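Local coordinates for protein TRAP dicarboxylate transporter-DctP subunit (Marinobacter aquaeolei, PDB 4PFI) that probably captures a solute, perhaps a dicarboxylate, in the periplasm and delivers it to the membrane components of a TRAP transporter, at residues 117-122 with 318-323; 186-191 with 196-201. All coordinates share one frame; numbering follows the deposited sequence.

Contact 1 (117-122 with 318-323)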
loop_
_atom_site.group_PDB
_atom_site.type_symbol
_atom_site.label_atom_id
_atom_site.label_comp_id
_atom_site.label_asym_id
_atom_site.label_seq_id
_atom_site.Cartn_x
_atom_site.Cartn_y
_atom_site.Cartn_z
ATOM N N HIS A 117 1.991 -1.652 -12.491
ATOM C CA HIS A 117 2.143 -0.247 -12.874
ATOM C C HIS A 117 1.082 0.162 -13.912
ATOM O O HIS A 117 0.772 -0.625 -14.803
ATOM C CB HIS A 117 3.555 0.009 -13.416
ATOM C CG HIS A 117 4.634 -0.117 -12.378
ATOM N ND1 HIS A 117 5.942 0.189 -12.620
ATOM C CD2 HIS A 117 4.569 -0.527 -11.081
ATOM C CE1 HIS A 117 6.656 -0.025 -11.522
ATOM N NE2 HIS A 117 5.849 -0.465 -10.588
ATOM N N PHE A 118 0.545 1.381 -13.785
ATOM C CA PHE A 118 -0.344 1.989 -14.787
ATOM C C PHE A 118 -1.648 1.218 -14.993
ATOM O O PHE A 118 -2.209 1.240 -16.071
ATOM C CB PHE A 118 0.402 2.162 -16.114
ATOM C CG PHE A 118 1.688 2.935 -15.966
ATOM C CD1 PHE A 118 1.663 4.297 -15.696
ATOM C CD2 PHE A 118 2.921 2.299 -16.054
ATOM C CE1 PHE A 118 2.833 5.010 -15.513
ATOM C CE2 PHE A 118 4.100 3.021 -15.880
ATOM C CZ PHE A 118 4.046 4.379 -15.605
ATOM N N LEU A 119 -2.144 0.561 -13.949
ATOM C CA LEU A 119 -3.313 -0.289 -14.088
ATOM C C LEU A 119 -4.548 0.415 -13.546
ATOM O O LEU A 119 -5.475 0.727 -14.295
ATOM C CB LEU A 119 -3.113 -1.610 -13.347
ATOM C CG LEU A 119 -4.311 -2.567 -13.433
ATOM C CD1 LEU A 119 -4.223 -3.407 -14.695
ATOM C CD2 LEU A 119 -4.377 -3.442 -12.201
ATOM N N LEU A 120 -4.568 0.644 -12.237
ATOM C CA LEU A 120 -5.643 1.392 -11.615
ATOM C C LEU A 120 -5.697 2.791 -12.223
ATOM O O LEU A 120 -4.680 3.313 -12.663
ATOM C CB LEU A 120 -5.402 1.502 -10.123
ATOM C CG LEU A 120 -5.805 0.323 -9.252
ATOM C CD1 LEU A 120 -5.365 -1.022 -9.837
ATOM C CD2 LEU A 120 -5.208 0.542 -7.861
ATOM N N PRO A 121 -6.891 3.401 -12.262
ATOM C CA PRO A 121 -7.033 4.744 -12.842
ATOM C C PRO A 121 -6.176 5.799 -12.100
ATOM O O PRO A 121 -6.111 5.776 -10.870
ATOM C CB PRO A 121 -8.530 5.033 -12.693
ATOM C CG PRO A 121 -9.027 4.076 -11.678
ATOM C CD PRO A 121 -8.174 2.864 -11.778
ATOM N N GLU A 122 -5.514 6.674 -12.861
ATOM C CA GLU A 122 -4.679 7.760 -12.346
ATOM C C GLU A 122 -5.483 8.731 -11.512
ATOM O O GLU A 122 -5.095 9.087 -10.398
ATOM C CB GLU A 122 -4.120 8.595 -13.500
ATOM C CG GLU A 122 -3.358 7.840 -14.534
ATOM C CD GLU A 122 -2.953 8.732 -15.691
ATOM O OE1 GLU A 122 -3.326 9.932 -15.684
ATOM O OE2 GLU A 122 -2.259 8.232 -16.606
ATOM N N PRO A 318 4.660 -6.939 -19.217
ATOM C CA PRO A 318 5.071 -8.276 -18.759
ATOM C C PRO A 318 4.786 -8.584 -17.288
ATOM O O PRO A 318 4.645 -9.761 -16.966
ATOM C CB PRO A 318 6.588 -8.288 -19.005
ATOM C CG PRO A 318 6.804 -7.308 -20.099
ATOM C CD PRO A 318 5.759 -6.229 -19.893
ATOM N N ALA A 319 4.715 -7.589 -16.406
ATOM C CA ALA A 319 4.277 -7.870 -15.039
ATOM C C ALA A 319 2.809 -8.343 -14.988
ATOM O O ALA A 319 2.422 -9.065 -14.075
ATOM C CB ALA A 319 4.472 -6.677 -14.151
ATOM N N ARG A 320 2.003 -7.942 -15.974
ATOM C CA ARG A 320 0.608 -8.380 -16.043
ATOM C C ARG A 320 0.550 -9.862 -16.375
ATOM O O ARG A 320 -0.229 -10.609 -15.791
ATOM C CB ARG A 320 -0.190 -7.543 -17.055
ATOM C CG ARG A 320 -0.430 -6.159 -16.514
ATOM C CD ARG A 320 -1.107 -5.210 -17.470
ATOM N NE ARG A 320 -0.948 -3.831 -17.010
ATOM C CZ ARG A 320 -1.665 -2.798 -17.444
ATOM N NH1 ARG A 320 -2.617 -2.970 -18.356
ATOM N NH2 ARG A 320 -1.427 -1.583 -16.947
ATOM N N GLN A 321 1.419 -10.275 -17.292
ATOM C CA GLN A 321 1.521 -11.670 -17.692
ATOM C C GLN A 321 1.896 -12.534 -16.487
ATOM O O GLN A 321 1.208 -13.490 -16.173
ATOM C CB GLN A 321 2.564 -11.801 -18.802
ATOM C CG GLN A 321 2.808 -13.225 -19.297
ATOM C CD GLN A 321 3.953 -13.298 -20.293
ATOM O OE1 GLN A 321 3.990 -12.550 -21.275
ATOM N NE2 GLN A 321 4.910 -14.180 -20.031
ATOM N N ARG A 322 2.979 -12.170 -15.799
ATOM C CA ARG A 322 3.430 -12.901 -14.606
ATOM C C ARG A 322 2.316 -12.942 -13.552
ATOM O O ARG A 322 2.142 -13.937 -12.858
ATOM C CB ARG A 322 4.704 -12.264 -14.026
ATOM C CG ARG A 322 5.117 -12.777 -12.626
ATOM C CD ARG A 322 5.524 -14.267 -12.599
ATOM N NE ARG A 322 6.340 -14.659 -13.756
ATOM C CZ ARG A 322 7.646 -14.399 -13.897
ATOM N NH1 ARG A 322 8.313 -13.729 -12.957
ATOM N NH2 ARG A 322 8.293 -14.801 -14.994
ATOM N N PHE A 323 1.540 -11.864 -13.467
ATOM C CA PHE A 323 0.465 -11.772 -12.486
ATOM C C PHE A 323 -0.623 -12.779 -12.794
ATOM O O PHE A 323 -1.122 -13.429 -11.890
ATOM C CB PHE A 323 -0.145 -10.368 -12.442
ATOM C CG PHE A 323 -1.299 -10.238 -11.482
ATOM C CD1 PHE A 323 -1.118 -10.439 -10.126
ATOM C CD2 PHE A 323 -2.586 -9.952 -11.948
ATOM C CE1 PHE A 323 -2.185 -10.325 -9.250
ATOM C CE2 PHE A 323 -3.657 -9.836 -11.076
ATOM C CZ PHE A 323 -3.458 -10.026 -9.729
HETATM O O HOH W 1 1.640 -2.981 -15.732
#
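The loop at His117 and the helix bearing Arg320 keep their backbones well apart, the nearest CA atoms, those of His117 and Ala319, being 8.2 Å from each other, and it is the long side chain of Arg320 that reaches the loop. Its CG lies anti to the carbonyl carbon (chi1 -72°), and the chain then runs extended as far as NE, which carries the guanidinium from the first turn of helix 318-339 to the carbonyls of 117-122. Arg320 NH2 donates to His117 O at 3.2 Å; the bond is nearly straight (165°) and lies in the plane of the guanidinium as well as in that of the carbonyl. A second bond from the same nitrogen, to Phe118 O at 3.1 Å, is bent and weak. Water 1 completes the grip, donating to His117 O at 2.7 Å and accepting from Arg320 NE at 3.0 Å, and thus His117 O receives two donors. Here the C-terminal helix of a family 7 solute-binding protein is fastened to the irregular loop between helices 101-104 and 124-132. Phe118 has a positive phi (63°), an unusual conformation for a residue with a side chain, and its ring turns from Arg320 towards Phe312 and its neighbours on helix 306-316. Leu119 suits its place by being apolar and branched: CD1 sits over the centre of one guanidinium face, 3.8 Å from Arg320 CZ, where no hydrogen bond could form, while the polar edge serves the carbonyls. A leucine in place of Arg320 would probably leave His117 O and Phe118 O without their charged donor and water 1 with one anchor fewer. The imidazole of His117 is engaged away from the arginine, ND1 bonding to Tyr194 OH.

Contact 2 (186-191 with 196-201); sequences TAAEAF and ADPVQT
Ala188 and Pro198 meet where helix 185-192 passes closest to strand 197-199, their CA atoms only 5.5 Å apart. Small and compact residues make this possible: Ala188 CB lies 4.0 Å from Pro198 CG, and the same ring carbon comes within 3.6 Å of Ala188 O. The proline ring brings an apolar surface to the helix without a long side chain that would push the two apart. At the other close point, the amide N of Ala196 donates to Phe191 O at 3.1 Å, a fairly straight bond (159°). Ala196 CB also rests 3.4 Å from Phe191 O, its methyl ending the side chain there. The looser, more exposed side belongs to Gln200. Its chain bends at chi2 (81°), folding the amide back so that NE2 comes 4.1 Å from Ala188 CB, a mere touch; the polar partner of NE2 is Thr181 OG1. Phe191 sends its ring away from Ala196, to stack on Phe179 and meet Trp162 edge-to-face. Helix 185-192 is the crossover of a beta-alpha-beta unit, joining strand 178-180 to strand 197-199, and the two strands pair in parallel.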
loop_
_atom_site.group_PDB
_atom_site.type_symbol
_atom_site.label_atom_id
_atom_site.label_comp_id
_atom_site.label_asym_id
_atom_site.label_seq_id
_atom_site.Cartn_x
_atom_site.Cartn_y
_atom_site.Cartn_z
ATOM N N THR A 186 5.046 -9.946 -8.096
ATOM C CA THR A 186 4.513 -9.088 -9.123
ATOM C C THR A 186 5.230 -7.756 -9.087
ATOM O O THR A 186 5.486 -7.165 -10.134
ATOM C CB THR A 186 3.010 -8.884 -8.951
ATOM O OG1 THR A 186 2.358 -10.159 -9.009
ATOM C CG2 THR A 186 2.454 -7.995 -10.046
ATOM N N ALA A 187 5.544 -7.276 -7.883
ATOM C CA ALA A 187 6.210 -5.988 -7.729
ATOM C C ALA A 187 7.643 -6.072 -8.259
ATOM O O ALA A 187 8.118 -5.156 -8.925
ATOM C CB ALA A 187 6.204 -5.513 -6.261
ATOM N N ALA A 188 8.307 -7.193 -7.997
ATOM C CA ALA A 188 9.655 -7.424 -8.525
ATOM C C ALA A 188 9.645 -7.409 -10.059
ATOM O O ALA A 188 10.482 -6.760 -10.697
ATOM C CB ALA A 188 10.206 -8.748 -8.021
ATOM N N GLU A 189 8.684 -8.119 -10.641
ATOM C CA GLU A 189 8.604 -8.267 -12.090
ATOM C C GLU A 189 8.349 -6.944 -12.794
ATOM O O GLU A 189 8.791 -6.731 -13.914
ATOM C CB GLU A 189 7.509 -9.260 -12.482
ATOM C CG GLU A 189 7.483 -9.524 -13.969
ATOM C CD GLU A 189 8.804 -10.108 -14.483
ATOM O OE1 GLU A 189 9.619 -10.593 -13.664
ATOM O OE2 GLU A 189 9.031 -10.085 -15.713
ATOM N N ALA A 190 7.628 -6.060 -12.127
ATOM C CA ALA A 190 7.351 -4.732 -12.651
ATOM C C ALA A 190 8.643 -3.993 -13.001
ATOM O O ALA A 190 8.754 -3.395 -14.078
ATOM C CB ALA A 190 6.551 -3.944 -11.619
ATOM N N PHE A 191 9.615 -4.036 -12.088
ATOM C CA PHE A 191 10.878 -3.311 -12.267
ATOM C C PHE A 191 11.876 -4.139 -13.092
ATOM O O PHE A 191 12.726 -3.601 -13.800
ATOM C CB PHE A 191 11.441 -2.899 -10.906
ATOM C CG PHE A 191 10.694 -1.728 -10.290
ATOM C CD1 PHE A 191 10.978 -0.422 -10.689
ATOM C CD2 PHE A 191 9.676 -1.933 -9.361
ATOM C CE1 PHE A 191 10.274 0.649 -10.165
ATOM C CE2 PHE A 191 8.973 -0.861 -8.843
ATOM C CZ PHE A 191 9.276 0.430 -9.234
ATOM N N ALA A 196 15.739 -3.711 -14.458
ATOM C CA ALA A 196 16.434 -3.598 -13.179
ATOM C C ALA A 196 16.715 -4.995 -12.624
ATOM O O ALA A 196 16.182 -5.976 -13.131
ATOM C CB ALA A 196 15.619 -2.783 -12.182
ATOM N N ASP A 197 17.565 -5.073 -11.601
ATOM C CA ASP A 197 17.685 -6.280 -10.777
ATOM C C ASP A 197 17.027 -5.962 -9.443
ATOM O O ASP A 197 17.634 -5.310 -8.583
ATOM C CB ASP A 197 19.148 -6.677 -10.541
ATOM C CG ASP A 197 19.287 -7.817 -9.535
ATOM O OD1 ASP A 197 18.337 -8.627 -9.402
ATOM O OD2 ASP A 197 20.348 -7.912 -8.870
ATOM N N PRO A 198 15.777 -6.405 -9.268
ATOM C CA PRO A 198 15.013 -6.120 -8.048
ATOM C C PRO A 198 15.475 -6.915 -6.818
ATOM O O PRO A 198 15.720 -8.109 -6.903
ATOM C CB PRO A 198 13.595 -6.522 -8.434
ATOM C CG PRO A 198 13.775 -7.563 -9.483
ATOM C CD PRO A 198 15.023 -7.222 -10.225
ATOM N N VAL A 199 15.594 -6.242 -5.677
ATOM C CA VAL A 199 15.911 -6.898 -4.398
ATOM C C VAL A 199 14.842 -6.526 -3.392
ATOM O O VAL A 199 14.146 -5.528 -3.572
ATOM C CB VAL A 199 17.268 -6.413 -3.845
ATOM C CG1 VAL A 199 18.402 -6.953 -4.689
ATOM C CG2 VAL A 199 17.314 -4.911 -3.852
ATOM N N GLN A 200 14.704 -7.322 -2.342
ATOM C CA GLN A 200 13.791 -7.032 -1.249
ATOM C C GLN A 200 14.536 -6.982 0.088
ATOM O O GLN A 200 14.139 -7.576 1.073
ATOM C CB GLN A 200 12.689 -8.069 -1.203
ATOM C CG GLN A 200 11.844 -8.072 -2.468
ATOM C CD GLN A 200 12.508 -8.841 -3.542
ATOM O OE1 GLN A 200 12.949 -9.961 -3.307
ATOM N NE2 GLN A 200 12.618 -8.256 -4.727
ATOM N N THR A 201 15.638 -6.272 0.082
ATOM C CA THR A 201 16.389 -5.929 1.288
ATOM C C THR A 201 15.515 -5.395 2.450
ATOM O O THR A 201 14.675 -4.515 2.235
ATOM C CB THR A 201 17.339 -4.835 0.920
ATOM O OG1 THR A 201 17.922 -5.144 -0.358
ATOM C CG2 THR A 201 18.421 -4.688 1.985
#

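Overall arrangement
Followed from the N terminus, the chain first enters the loop 117-122, the opening half of contact 1, and its partner comes only at 318-323, after 195 intervening residues. Contact 2 is nested within that long loop and closes a very short one, the short link between helix 185-192 and strand 197-199. Their centres are 14 Å apart, and they meet directly: the imidazole of His117 packs edge-to-face with the ring of Phe191, Phe323 lies against Thr186, and Arg322 forms a long, weak ion pair with Glu189. Helix 185-192 therefore borders both halves of contact 1 and connects the C-terminal helix to the strand pair 178-180 and 197-199.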